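Local coordinates for protein methionine gamma-lyase (Trichomonas vaginalis, PDB 1PFF) that belongs to the Cys/Met metabolism family of pyridoxal phosphate-dependent enzymes, with the large-domain and small-domain architecture of the aminotransferase-like clan, at residues Val99-Asp104 against Ala237-Lys242; Leu10-Ala15 against Leu128-Asp133; Asp263-Val268 against Lys324-Leu329. All blocks are in the same frame, centred on the assembly; numbering follows the deposited sequence.

Contact 1: Val99-Asp104 against Ala237-Lys242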
ATOM      1  N   VAL A  99      36.197   4.785 -14.724  1.00 11.41           N
ATOM      2  CA  VAL A  99      36.404   3.796 -13.668  1.00 11.05           C
ATOM      3  C   VAL A  99      37.445   4.283 -12.661  1.00 10.93           C
ATOM      4  O   VAL A  99      38.548   4.678 -13.039  1.00 11.42           O
ATOM      5  CB  VAL A  99      36.842   2.425 -14.258  1.00 11.07           C
ATOM      6  CG1 VAL A  99      37.155   1.443 -13.140  1.00 10.69           C
ATOM      7  CG2 VAL A  99      35.761   1.862 -15.198  1.00 11.53           C
ATOM      8  N   ILE A 100      37.091   4.268 -11.382  1.00 10.29           N
ATOM      9  CA  ILE A 100      38.036   4.637 -10.330  1.00 10.48           C
ATOM     10  C   ILE A 100      38.446   3.389  -9.546  1.00 10.75           C
ATOM     11  O   ILE A 100      37.586   2.605  -9.112  1.00  9.96           O
ATOM     12  CB  ILE A 100      37.428   5.721  -9.402  1.00 10.56           C
ATOM     13  CG1 ILE A 100      37.125   6.989 -10.214  1.00 10.48           C
ATOM     14  CG2 ILE A 100      38.371   6.028  -8.221  1.00 10.98           C
ATOM     15  CD1 ILE A 100      36.060   7.924  -9.571  1.00 10.75           C
ATOM     16  N   ASP A 101      39.758   3.215  -9.375  1.00 10.61           N
ATOM     17  CA  ASP A 101      40.297   2.102  -8.610  1.00 11.15           C
ATOM     18  C   ASP A 101      39.975   2.279  -7.119  1.00 11.02           C
ATOM     19  O   ASP A 101      40.597   3.098  -6.429  1.00  9.91           O
ATOM     20  CB  ASP A 101      41.810   1.995  -8.850  1.00 11.74           C
ATOM     21  CG  ASP A 101      42.400   0.721  -8.294  1.00 12.75           C
ATOM     22  OD1 ASP A 101      43.359   0.212  -8.905  1.00 15.27           O
ATOM     23  OD2 ASP A 101      41.998   0.164  -7.250  1.00 12.22           O
ATOM     24  N   ILE A 102      38.996   1.511  -6.633  1.00 11.14           N
ATOM     25  CA  ILE A 102      38.509   1.658  -5.253  1.00 11.07           C
ATOM     26  C   ILE A 102      39.614   1.358  -4.240  1.00 11.28           C
ATOM     27  O   ILE A 102      39.876   2.162  -3.340  1.00 10.02           O
ATOM     28  CB  ILE A 102      37.263   0.753  -4.993  1.00 11.42           C
ATOM     29  CG1 ILE A 102      36.077   1.171  -5.885  1.00 10.97           C
ATOM     30  CG2 ILE A 102      36.876   0.781  -3.519  1.00 10.13           C
ATOM     31  CD1 ILE A 102      34.935   0.127  -5.922  1.00 10.79           C
ATOM     32  N   GLU A 103      40.251   0.196  -4.383  1.00 11.76           N
ATOM     33  CA  GLU A 103      41.320  -0.205  -3.470  1.00 13.08           C
ATOM     34  C   GLU A 103      42.436   0.858  -3.425  1.00 12.65           C
ATOM     35  O   GLU A 103      42.931   1.212  -2.344  1.00 12.50           O
ATOM     36  CB  GLU A 103      41.872  -1.584  -3.859  1.00 13.62           C
ATOM     37  CG  GLU A 103      42.979  -2.105  -2.953  1.00 17.43           C
ATOM     38  CD  GLU A 103      43.106  -3.624  -2.965  1.00 22.93           C
ATOM     39  OE1 GLU A 103      42.542  -4.288  -3.866  1.00 24.10           O
ATOM     40  OE2 GLU A 103      43.778  -4.162  -2.059  1.00 26.43           O
ATOM     41  N   ASP A 104      42.805   1.381  -4.593  1.00 12.42           N
ATOM     42  CA  ASP A 104      43.862   2.390  -4.668  1.00 12.87           C
ATOM     43  C   ASP A 104      43.429   3.736  -4.097  1.00 12.46           C
ATOM     44  O   ASP A 104      44.234   4.433  -3.465  1.00 12.24           O
ATOM     45  CB  ASP A 104      44.371   2.569  -6.103  1.00 13.28           C
ATOM     46  CG  ASP A 104      45.542   3.527  -6.175  1.00 15.48           C
ATOM     47  OD1 ASP A 104      46.635   3.155  -5.703  1.00 18.45           O
ATOM     48  OD2 ASP A 104      45.453   4.681  -6.638  1.00 16.98           O
ATOM     49  N   ALA A 237      38.299  -2.217 -13.749  1.00 12.83           N
ATOM     50  CA  ALA A 237      36.938  -2.719 -13.630  1.00 13.08           C
ATOM     51  C   ALA A 237      36.960  -4.238 -13.444  1.00 13.53           C
ATOM     52  O   ALA A 237      36.233  -4.768 -12.618  1.00 12.96           O
ATOM     53  CB  ALA A 237      36.111  -2.325 -14.852  1.00 13.01           C
ATOM     54  N   LYS A 238      37.831  -4.918 -14.191  1.00 14.33           N
ATOM     55  CA  LYS A 238      37.978  -6.378 -14.124  1.00 15.71           C
ATOM     56  C   LYS A 238      38.325  -6.899 -12.725  1.00 15.93           C
ATOM     57  O   LYS A 238      37.901  -7.993 -12.339  1.00 16.24           O
ATOM     58  CB  LYS A 238      39.056  -6.840 -15.116  1.00 15.90           C
ATOM     59  CG  LYS A 238      38.946  -8.291 -15.525  1.00 19.26           C
ATOM     60  CD  LYS A 238      40.263  -8.862 -16.085  1.00 21.05           C
ATOM     61  CE  LYS A 238      40.731  -8.106 -17.314  1.00 21.22           C
ATOM     62  NZ  LYS A 238      41.392  -8.996 -18.311  1.00 19.62           N
ATOM     63  N   LYS A 239      39.105  -6.133 -11.973  1.00 15.81           N
ATOM     64  CA  LYS A 239      39.484  -6.570 -10.637  1.00 16.02           C
ATOM     65  C   LYS A 239      38.470  -6.233  -9.539  1.00 15.33           C
ATOM     66  O   LYS A 239      38.484  -6.879  -8.492  1.00 14.91           O
ATOM     67  CB  LYS A 239      40.889  -6.091 -10.266  1.00 16.97           C
ATOM     68  CG  LYS A 239      41.055  -4.606 -10.121  1.00 19.27           C
ATOM     69  CD  LYS A 239      42.502  -4.284  -9.724  1.00 22.25           C
ATOM     70  CE  LYS A 239      42.619  -2.872  -9.216  1.00 22.59           C
ATOM     71  NZ  LYS A 239      44.039  -2.515  -8.955  1.00 22.79           N
ATOM     72  N   GLN A 240      37.583  -5.263  -9.788  1.00 13.63           N
ATOM     73  CA  GLN A 240      36.613  -4.840  -8.769  1.00 13.37           C
ATOM     74  C   GLN A 240      35.133  -5.029  -9.120  1.00 13.56           C
ATOM     75  O   GLN A 240      34.265  -4.707  -8.304  1.00 13.98           O
ATOM     76  CB  GLN A 240      36.877  -3.387  -8.309  1.00 12.82           C
ATOM     77  CG  GLN A 240      36.564  -2.290  -9.347  1.00 11.52           C
ATOM     78  CD  GLN A 240      37.082  -0.906  -8.941  1.00 10.04           C
ATOM     79  OE1 GLN A 240      38.046  -0.790  -8.176  1.00  9.44           O
ATOM     80  NE2 GLN A 240      36.444   0.140  -9.457  1.00 10.42           N
ATOM     81  N   MET A 241      34.846  -5.529 -10.324  1.00 12.99           N
ATOM     82  CA  MET A 241      33.462  -5.734 -10.776  1.00 13.11           C
ATOM     83  C   MET A 241      33.285  -7.170 -11.282  1.00 12.96           C
ATOM     84  O   MET A 241      34.047  -7.602 -12.134  1.00 12.54           O
ATOM     85  CB  MET A 241      33.114  -4.765 -11.917  1.00 13.49           C
ATOM     86  CG  MET A 241      33.240  -3.273 -11.585  1.00 13.41           C
ATOM     87  SD  MET A 241      32.774  -2.223 -12.964  1.00 14.33           S
ATOM     88  CE  MET A 241      30.957  -2.190 -12.787  1.00 13.79           C
ATOM     89  N   LYS A 242      32.298  -7.904 -10.762  1.00 12.56           N
ATOM     90  CA  LYS A 242      32.046  -9.279 -11.223  1.00 13.16           C
ATOM     91  C   LYS A 242      31.535  -9.301 -12.662  1.00 12.82           C
ATOM     92  O   LYS A 242      31.790 -10.253 -13.402  1.00 12.41           O
ATOM     93  CB  LYS A 242      31.056 -10.015 -10.316  1.00 13.86           C
ATOM     94  CG  LYS A 242      31.502 -10.111  -8.874  1.00 17.26           C
ATOM     95  CD  LYS A 242      30.562 -11.024  -8.070  1.00 22.46           C
ATOM     96  CE  LYS A 242      30.789 -10.883  -6.572  1.00 24.55           C
ATOM     97  NZ  LYS A 242      32.226 -11.000  -6.217  1.00 27.69           N
TER
HETATM   98  O   HOH W   1      40.113  -1.687  -6.760  1.00 18.60           O
HETATM   99  O   HOH W   2      44.322  -1.331  -6.537  1.00 38.20           O
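Gln-240 reaches from the last turn of helix 234-240 to the start of helix 102-109, where Asp-101 is the N-cap. This joins the large, seven-stranded domain of the aminotransferase-like fold to the segment leading into the smaller sheet. From CB, which points toward Val-99-Asp-104, CG takes the position between the backbone N and carbonyl carbon (chi1 70°), and the chain then runs extended. Gln-240 CD lies 3.6 Å from Ile-100 O and 3.8 Å from Ile-102 CG1. At the tip the amide bonds twice to the backbone: Gln-240 NE2 donates to Ile-100 O at 2.7 Å, and Gln-240 OE1 accepts from Ile-102 N at 2.9 Å, in its carbonyl plane on a lone pair. These nearly straight bonds (N-H...acceptor 165° and 168°) fix the amide's rotation. Val-99 CG1 lies 4.0 Å from Gln-240 NE2.

Lys-239, also extended beyond CG, crosses Asp-101 at about a right angle, and its NZ forms a salt bridge to Asp-101 OD1 (2.8 Å) from the syn side. The other oxygen, OD2, takes the capping N-H of Asp-104 from above the carboxylate plane. Water 1 ties the two systems together, donating to Asp-101 OD2 and Gln-240 OE1 (both 2.7 Å) and accepting from Glu-103 N.

Contact 2: Leu10-Ala15 against Leu128-Asp133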
ATOM      1  N   LEU A  10      24.190  -8.125   1.838  1.00 14.18           N
ATOM      2  CA  LEU A  10      24.599  -8.003   0.437  1.00 14.24           C
ATOM      3  C   LEU A  10      25.907  -7.230   0.277  1.00 13.94           C
ATOM      4  O   LEU A  10      26.704  -7.555  -0.591  1.00 14.32           O
ATOM      5  CB  LEU A  10      23.502  -7.329  -0.386  1.00 14.17           C
ATOM      6  CG  LEU A  10      22.349  -8.246  -0.777  1.00 14.81           C
ATOM      7  CD1 LEU A  10      21.141  -7.419  -1.141  1.00 15.04           C
ATOM      8  CD2 LEU A  10      22.764  -9.147  -1.941  1.00 16.58           C
ATOM      9  N   GLU A  11      26.137  -6.237   1.138  1.00 13.20           N
ATOM     10  CA  GLU A  11      27.346  -5.410   1.051  1.00 13.31           C
ATOM     11  C   GLU A  11      28.445  -5.812   2.027  1.00 13.28           C
ATOM     12  O   GLU A  11      29.510  -5.176   2.057  1.00 13.02           O
ATOM     13  CB  GLU A  11      27.017  -3.910   1.216  1.00 12.96           C
ATOM     14  CG  GLU A  11      26.275  -3.300   0.033  1.00 12.42           C
ATOM     15  CD  GLU A  11      27.169  -2.992  -1.171  1.00 11.33           C
ATOM     16  OE1 GLU A  11      26.747  -2.188  -2.019  1.00 12.03           O
ATOM     17  OE2 GLU A  11      28.291  -3.536  -1.294  1.00 12.09           O
ATOM     18  N   HIS A  12      28.194  -6.880   2.792  1.00 12.75           N
ATOM     19  CA  HIS A  12      29.087  -7.341   3.870  1.00 13.03           C
ATOM     20  C   HIS A  12      29.341  -6.250   4.912  1.00 13.05           C
ATOM     21  O   HIS A  12      30.435  -6.155   5.480  1.00 12.44           O
ATOM     22  CB  HIS A  12      30.414  -7.899   3.332  1.00 13.06           C
ATOM     23  CG  HIS A  12      30.264  -8.708   2.081  1.00 13.87           C
ATOM     24  ND1 HIS A  12      31.025  -8.479   0.956  1.00 14.96           N
ATOM     25  CD2 HIS A  12      29.436  -9.736   1.775  1.00 14.28           C
ATOM     26  CE1 HIS A  12      30.683  -9.341   0.014  1.00 14.75           C
ATOM     27  NE2 HIS A  12      29.712 -10.106   0.481  1.00 13.78           N
ATOM     28  N   ALA A  13      28.306  -5.459   5.168  1.00 13.02           N
ATOM     29  CA  ALA A  13      28.361  -4.373   6.144  1.00 13.60           C
ATOM     30  C   ALA A  13      27.897  -4.854   7.519  1.00 14.15           C
ATOM     31  O   ALA A  13      27.155  -5.835   7.626  1.00 13.93           O
ATOM     32  CB  ALA A  13      27.490  -3.242   5.677  1.00 13.57           C
ATOM     33  N   GLU A  14      28.318  -4.145   8.567  1.00 14.46           N
ATOM     34  CA  GLU A  14      27.797  -4.372   9.916  1.00 14.75           C
ATOM     35  C   GLU A  14      26.350  -3.902  10.029  1.00 14.89           C
ATOM     36  O   GLU A  14      25.532  -4.522  10.710  1.00 14.84           O
ATOM     37  CB  GLU A  14      28.637  -3.618  10.952  1.00 14.81           C
ATOM     38  CG  GLU A  14      30.071  -4.099  11.059  1.00 16.36           C
ATOM     39  CD  GLU A  14      30.853  -3.429  12.174  1.00 19.75           C
ATOM     40  OE1 GLU A  14      30.253  -2.763  13.068  1.00 19.50           O
ATOM     41  OE2 GLU A  14      32.091  -3.590  12.160  1.00 21.13           O
ATOM     42  N   ALA A  15      26.036  -2.798   9.361  1.00 14.58           N
ATOM     43  CA  ALA A  15      24.719  -2.176   9.502  1.00 14.42           C
ATOM     44  C   ALA A  15      24.323  -1.377   8.262  1.00 14.28           C
ATOM     45  O   ALA A  15      25.158  -1.040   7.415  1.00 13.50           O
ATOM     46  CB  ALA A  15      24.682  -1.274  10.762  1.00 14.52           C
ATOM     47  N   LEU A 128      27.607  -6.707  -8.016  1.00  9.44           N
ATOM     48  CA  LEU A 128      28.799  -6.652  -8.864  1.00  9.69           C
ATOM     49  C   LEU A 128      30.060  -6.142  -8.176  1.00  9.92           C
ATOM     50  O   LEU A 128      31.162  -6.574  -8.509  1.00  9.41           O
ATOM     51  CB  LEU A 128      28.518  -5.825 -10.115  1.00  9.26           C
ATOM     52  CG  LEU A 128      27.366  -6.301 -11.007  1.00  9.11           C
ATOM     53  CD1 LEU A 128      27.315  -5.457 -12.289  1.00 10.13           C
ATOM     54  CD2 LEU A 128      27.427  -7.799 -11.313  1.00  7.68           C
ATOM     55  N   THR A 129      29.887  -5.214  -7.235  1.00 10.07           N
ATOM     56  CA  THR A 129      30.999  -4.627  -6.484  1.00 10.58           C
ATOM     57  C   THR A 129      30.628  -4.502  -5.014  1.00 10.55           C
ATOM     58  O   THR A 129      29.513  -4.100  -4.679  1.00  9.78           O
ATOM     59  CB  THR A 129      31.346  -3.228  -7.070  1.00 10.88           C
ATOM     60  OG1 THR A 129      31.799  -3.394  -8.420  1.00 10.75           O
ATOM     61  CG2 THR A 129      32.563  -2.585  -6.356  1.00 10.24           C
ATOM     62  N   ASN A 130      31.575  -4.838  -4.138  1.00 10.94           N
ATOM     63  CA  ASN A 130      31.402  -4.602  -2.707  1.00 11.28           C
ATOM     64  C   ASN A 130      32.517  -3.705  -2.188  1.00 11.36           C
ATOM     65  O   ASN A 130      33.528  -4.205  -1.698  1.00 11.22           O
ATOM     66  CB  ASN A 130      31.359  -5.935  -1.951  1.00 11.72           C
ATOM     67  CG  ASN A 130      30.247  -6.843  -2.454  1.00 12.77           C
ATOM     68  OD1 ASN A 130      30.498  -7.964  -2.929  1.00 12.36           O
ATOM     69  ND2 ASN A 130      29.017  -6.352  -2.383  1.00 12.18           N
ATOM     70  N   PRO A 131      32.348  -2.383  -2.306  1.00 11.07           N
ATOM     71  CA  PRO A 131      33.430  -1.447  -1.968  1.00 11.33           C
ATOM     72  C   PRO A 131      33.944  -1.596  -0.537  1.00 11.40           C
ATOM     73  O   PRO A 131      35.134  -1.344  -0.302  1.00 10.78           O
ATOM     74  CB  PRO A 131      32.794  -0.059  -2.191  1.00 10.91           C
ATOM     75  CG  PRO A 131      31.670  -0.322  -3.182  1.00 11.08           C
ATOM     76  CD  PRO A 131      31.130  -1.679  -2.762  1.00 11.17           C
ATOM     77  N   LEU A 132      33.083  -2.013   0.392  1.00 11.62           N
ATOM     78  CA  LEU A 132      33.495  -2.198   1.790  1.00 12.30           C
ATOM     79  C   LEU A 132      34.614  -3.236   1.924  1.00 12.78           C
ATOM     80  O   LEU A 132      35.496  -3.092   2.767  1.00 12.88           O
ATOM     81  CB  LEU A 132      32.305  -2.570   2.690  1.00 12.27           C
ATOM     82  CG  LEU A 132      31.154  -1.557   2.808  1.00 12.69           C
ATOM     83  CD1 LEU A 132      30.122  -2.099   3.789  1.00 13.24           C
ATOM     84  CD2 LEU A 132      31.627  -0.168   3.241  1.00 12.65           C
ATOM     85  N   ASP A 133      34.577  -4.257   1.063  1.00 13.86           N
ATOM     86  CA  ASP A 133      35.590  -5.321   1.016  1.00 14.05           C
ATOM     87  C   ASP A 133      36.964  -4.748   0.698  1.00 14.31           C
ATOM     88  O   ASP A 133      37.993  -5.321   1.077  1.00 13.65           O
ATOM     89  CB  ASP A 133      35.249  -6.332  -0.082  1.00 14.73           C
ATOM     90  CG  ASP A 133      34.052  -7.203   0.255  1.00 16.17           C
ATOM     91  OD1 ASP A 133      33.050  -6.706   0.804  1.00 17.13           O
ATOM     92  OD2 ASP A 133      34.023  -8.416  -0.014  1.00 19.45           O
TER
HETATM   93  O   HOH W   3      30.508  -3.432   0.207  1.00 15.44           O
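Glu-11 and Asn-130 bring their CA atoms to 5.6 Å where helix 2-11 gives out in a Schellman motif, His-12 having positive phi (57°), and meets the loop that enters the 3-10 turn 131-133. The turn is closed on its own side by Asp-133 N bonding to Asn-130 O.

The Asn-130 and Glu-11 side chains cross obliquely, their amide and carboxylate planes 83° apart. Asn-130 ND2 donates to Glu-11 OE2 at 3.1 Å, almost straight (172°); the acceptor lies in the amide plane, whereas the donor stands above the carboxylate plane. ND2 also donates to Pro-126 O, so backbone and carboxylate together set the amide's orientation. Water 3 gives a second grip on Glu-11 OE2 (2.7 Å): it donates there and to Glu-11 O, and accepts from Leu-132 N. The other carboxylate oxygen, OE1, is bonded to His-141 and Asn-121.

On the outer side, His-12 ND1 donates to Asp-133 OD1 at 2.7 Å, in the ring plane and on the syn lone pair, a His-carboxylate pair that probably favours a positively charged imidazole. Asn-130 OD1 approaches the same ring obliquely, 3.3 Å from His-12 CE1. Apolar contact is narrower: Leu-132 CD1 lies 3.4 Å from Ala-13 CB. The same Leu-132 CD1 also lies against a carbonyl oxygen, Glu-11 O, at 3.6 Å.

The contact thus joins the helix that precedes edge strand 15-19 to the connection between helix 125-128 and strand 138-142. Leu-10 and Glu-11 rest on Pro-126 of helix 125-128, Leu-10 also reaches Leu-196 of helix 183-216, and Glu-11, Pro-131 and Leu-132 all touch Val-139 in strand 138-142.

Contact 3: Asp263-Val268 against Lys324-Leu329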
ATOM      1  N   ASP A 263      14.685   9.353 -31.854  1.00 22.94           N
ATOM      2  CA  ASP A 263      13.343   9.366 -32.443  1.00 23.86           C
ATOM      3  C   ASP A 263      12.946   7.990 -33.000  1.00 23.95           C
ATOM      4  O   ASP A 263      11.763   7.722 -33.227  1.00 24.07           O
ATOM      5  CB  ASP A 263      13.226  10.450 -33.529  1.00 24.22           C
ATOM      6  CG  ASP A 263      13.034  11.859 -32.949  1.00 25.77           C
ATOM      7  OD1 ASP A 263      12.531  11.999 -31.814  1.00 29.70           O
ATOM      8  OD2 ASP A 263      13.351  12.902 -33.555  1.00 28.61           O
ATOM      9  N   ASN A 264      13.940   7.124 -33.208  1.00 23.90           N
ATOM     10  CA  ASN A 264      13.718   5.801 -33.783  1.00 23.87           C
ATOM     11  C   ASN A 264      13.950   4.611 -32.847  1.00 23.96           C
ATOM     12  O   ASN A 264      14.040   3.468 -33.298  1.00 23.85           O
ATOM     13  CB  ASN A 264      14.533   5.648 -35.059  1.00 23.91           C
ATOM     14  CG  ASN A 264      13.885   6.340 -36.224  1.00 24.78           C
ATOM     15  OD1 ASN A 264      13.008   5.776 -36.879  1.00 26.68           O
ATOM     16  ND2 ASN A 264      14.280   7.583 -36.472  1.00 23.88           N
ATOM     17  N   CYS A 265      14.043   4.888 -31.550  1.00 23.57           N
ATOM     18  CA  CYS A 265      14.067   3.833 -30.546  1.00 23.82           C
ATOM     19  C   CYS A 265      12.636   3.500 -30.140  1.00 24.69           C
ATOM     20  O   CYS A 265      11.840   4.386 -29.828  1.00 24.87           O
ATOM     21  CB  CYS A 265      14.901   4.253 -29.340  1.00 23.11           C
ATOM     22  SG  CYS A 265      16.652   4.477 -29.734  1.00 21.38           S
ATOM     23  N   HIS A 266      12.321   2.212 -30.156  1.00 25.40           N
ATOM     24  CA  HIS A 266      10.973   1.740 -29.885  1.00 26.33           C
ATOM     25  C   HIS A 266      10.964   0.876 -28.620  1.00 25.98           C
ATOM     26  O   HIS A 266      10.346   1.251 -27.618  1.00 26.46           O
ATOM     27  CB  HIS A 266      10.413   1.000 -31.111  1.00 26.78           C
ATOM     28  CG  HIS A 266      10.496   1.793 -32.386  1.00 29.59           C
ATOM     29  ND1 HIS A 266       9.438   2.529 -32.879  1.00 32.85           N
ATOM     30  CD2 HIS A 266      11.512   1.968 -33.264  1.00 31.47           C
ATOM     31  CE1 HIS A 266       9.797   3.122 -34.004  1.00 33.38           C
ATOM     32  NE2 HIS A 266      11.052   2.799 -34.261  1.00 34.01           N
ATOM     33  N   VAL A 267      11.677  -0.250 -28.663  1.00 25.41           N
ATOM     34  CA  VAL A 267      11.788  -1.176 -27.530  1.00 24.73           C
ATOM     35  C   VAL A 267      12.569  -0.524 -26.388  1.00 24.44           C
ATOM     36  O   VAL A 267      12.206  -0.639 -25.210  1.00 24.00           O
ATOM     37  CB  VAL A 267      12.457  -2.503 -27.970  1.00 24.73           C
ATOM     38  CG1 VAL A 267      12.809  -3.382 -26.773  1.00 24.64           C
ATOM     39  CG2 VAL A 267      11.556  -3.247 -28.935  1.00 25.24           C
ATOM     40  N   VAL A 268      13.647   0.160 -26.752  1.00 23.84           N
ATOM     41  CA  VAL A 268      14.361   1.030 -25.828  1.00 23.76           C
ATOM     42  C   VAL A 268      13.601   2.373 -25.755  1.00 23.79           C
ATOM     43  O   VAL A 268      13.441   3.055 -26.766  1.00 24.21           O
ATOM     44  CB  VAL A 268      15.815   1.235 -26.305  1.00 23.66           C
ATOM     45  CG1 VAL A 268      16.594   2.072 -25.318  1.00 23.26           C
ATOM     46  CG2 VAL A 268      16.502  -0.114 -26.524  1.00 23.17           C
ATOM     47  N   LYS A 324      19.928  -1.012 -34.000  1.00 20.68           N
ATOM     48  CA  LYS A 324      20.483  -1.158 -35.341  1.00 21.43           C
ATOM     49  C   LYS A 324      19.652  -0.396 -36.373  1.00 21.34           C
ATOM     50  O   LYS A 324      20.203   0.321 -37.205  1.00 21.41           O
ATOM     51  CB  LYS A 324      20.584  -2.638 -35.726  1.00 21.60           C
ATOM     52  CG  LYS A 324      21.408  -2.899 -36.976  1.00 23.15           C
ATOM     53  CD  LYS A 324      21.108  -4.266 -37.567  1.00 26.31           C
ATOM     54  CE  LYS A 324      22.142  -4.664 -38.614  1.00 28.40           C
ATOM     55  NZ  LYS A 324      23.243  -3.656 -38.771  1.00 30.83           N
ATOM     56  N   GLN A 325      18.332  -0.550 -36.296  1.00 21.26           N
ATOM     57  CA  GLN A 325      17.404   0.159 -37.170  1.00 21.29           C
ATOM     58  C   GLN A 325      17.537   1.681 -37.022  1.00 21.14           C
ATOM     59  O   GLN A 325      17.576   2.411 -38.025  1.00 20.60           O
ATOM     60  CB  GLN A 325      15.968  -0.307 -36.891  1.00 21.58           C
ATOM     61  CG  GLN A 325      14.898   0.389 -37.729  1.00 23.02           C
ATOM     62  CD  GLN A 325      14.440   1.720 -37.125  1.00 24.72           C
ATOM     63  OE1 GLN A 325      14.352   1.858 -35.903  1.00 25.62           O
ATOM     64  NE2 GLN A 325      14.149   2.688 -37.977  1.00 25.01           N
ATOM     65  N   ALA A 326      17.618   2.146 -35.776  1.00 20.79           N
ATOM     66  CA  ALA A 326      17.750   3.573 -35.473  1.00 21.01           C
ATOM     67  C   ALA A 326      19.082   4.156 -35.956  1.00 21.21           C
ATOM     68  O   ALA A 326      19.117   5.203 -36.614  1.00 20.98           O
ATOM     69  CB  ALA A 326      17.576   3.807 -33.972  1.00 20.63           C
ATOM     70  N   LEU A 327      20.171   3.466 -35.625  1.00 21.70           N
ATOM     71  CA  LEU A 327      21.513   3.910 -35.981  1.00 22.44           C
ATOM     72  C   LEU A 327      21.777   3.874 -37.486  1.00 22.87           C
ATOM     73  O   LEU A 327      22.452   4.761 -38.003  1.00 23.05           O
ATOM     74  CB  LEU A 327      22.566   3.094 -35.224  1.00 22.34           C
ATOM     75  CG  LEU A 327      22.561   3.339 -33.712  1.00 22.60           C
ATOM     76  CD1 LEU A 327      23.147   2.149 -32.977  1.00 23.01           C
ATOM     77  CD2 LEU A 327      23.282   4.640 -33.337  1.00 21.64           C
ATOM     78  N   ASP A 328      21.238   2.869 -38.183  1.00 23.55           N
ATOM     79  CA  ASP A 328      21.399   2.765 -39.643  1.00 24.44           C
ATOM     80  C   ASP A 328      20.870   3.995 -40.388  1.00 25.37           C
ATOM     81  O   ASP A 328      21.355   4.319 -41.462  1.00 25.19           O
ATOM     82  CB  ASP A 328      20.718   1.508 -40.204  1.00 24.19           C
ATOM     83  CG  ASP A 328      21.516   0.229 -39.958  1.00 23.81           C
ATOM     84  OD1 ASP A 328      22.691   0.296 -39.540  1.00 23.46           O
ATOM     85  OD2 ASP A 328      21.038  -0.902 -40.165  1.00 21.93           O
ATOM     86  N   LEU A 329      19.880   4.672 -39.812  1.00 26.58           N
ATOM     87  CA  LEU A 329      19.272   5.848 -40.437  1.00 27.84           C
ATOM     88  C   LEU A 329      20.185   7.067 -40.434  1.00 28.74           C
ATOM     89  O   LEU A 329      19.987   8.009 -41.202  1.00 29.11           O
ATOM     90  CB  LEU A 329      17.961   6.203 -39.743  1.00 27.80           C
ATOM     91  CG  LEU A 329      16.769   5.264 -39.934  1.00 27.86           C
ATOM     92  CD1 LEU A 329      15.613   5.756 -39.092  1.00 28.75           C
ATOM     93  CD2 LEU A 329      16.347   5.133 -41.396  1.00 27.20           C
TER
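A chi1 of -79° puts Asn-264 CG anti to the carbonyl carbon, and this CG meets Leu-329 CD1; in Gln-325, CG is anti to the backbone N and a bend at chi2 (-85°) turns CD back toward the loop. The contact belongs to the small C-terminal domain of this aminotransferase-like fold: the loop between helix 255-263 and strand 269-270 lies across helix 316-328, the last helix of the chain.

Ala-326 marks the closest approach of the backbones, its CA 4.9 Å from Asn-264 CA. Its methyl group points toward the loop and meets Asn-264 twice, with Ala-326 CB 3.7 Å from Asn-264 CB and 3.6 Å from Asn-264 O. Cys-265 points away from the helix, leaving its SG at a looser 4.4 Å from Ala-326 CB.

The Gln-325 and Asn-264 side chains cross at about a right angle. The modelled orientation of the Gln-325 amide is doubtful, since it is probably turned over, so the identity of the atoms facing the asparagine and the edge of the His-266 ring cannot support a specific bond. Clearer bonds lie alongside: Asp-322 of helix 316-328 accepts from the backbone N of both His-266 and Val-268.

Lys-260 O accepts from Asn-264 ND2 and holds the asparagine amide in place. Leu-329 CD1 is nearly equidistant from the atoms of that amide: 3.4 Å from Asn-264 CG and from Asn-264 OD1, and 3.5 Å from Asn-264 ND2.

In the fold
Contacts 1 and 2 are neighbours, with centres about 14 Å apart, and their segments alternate along the chain. They touch through two probable hydrogen bonds, Gln-240 O with Thr-129 OG1 and Lys-242 N with Leu-128 O. Contact 2 joins parts around the seven-stranded sheet; contact 1 joins such a part to the segment leading to the smaller sheet. Contact 1 is buried and contact 2 partly so. Both are chiefly polar, with a Lys-Asp salt bridge in the first, a His-carboxylate bond in the second and bridging water in each. Surface contact 3, centred about 33 Å and 38 Å from contacts 1 and 2, rests on alanine and leucine methyls packing against an asparagine.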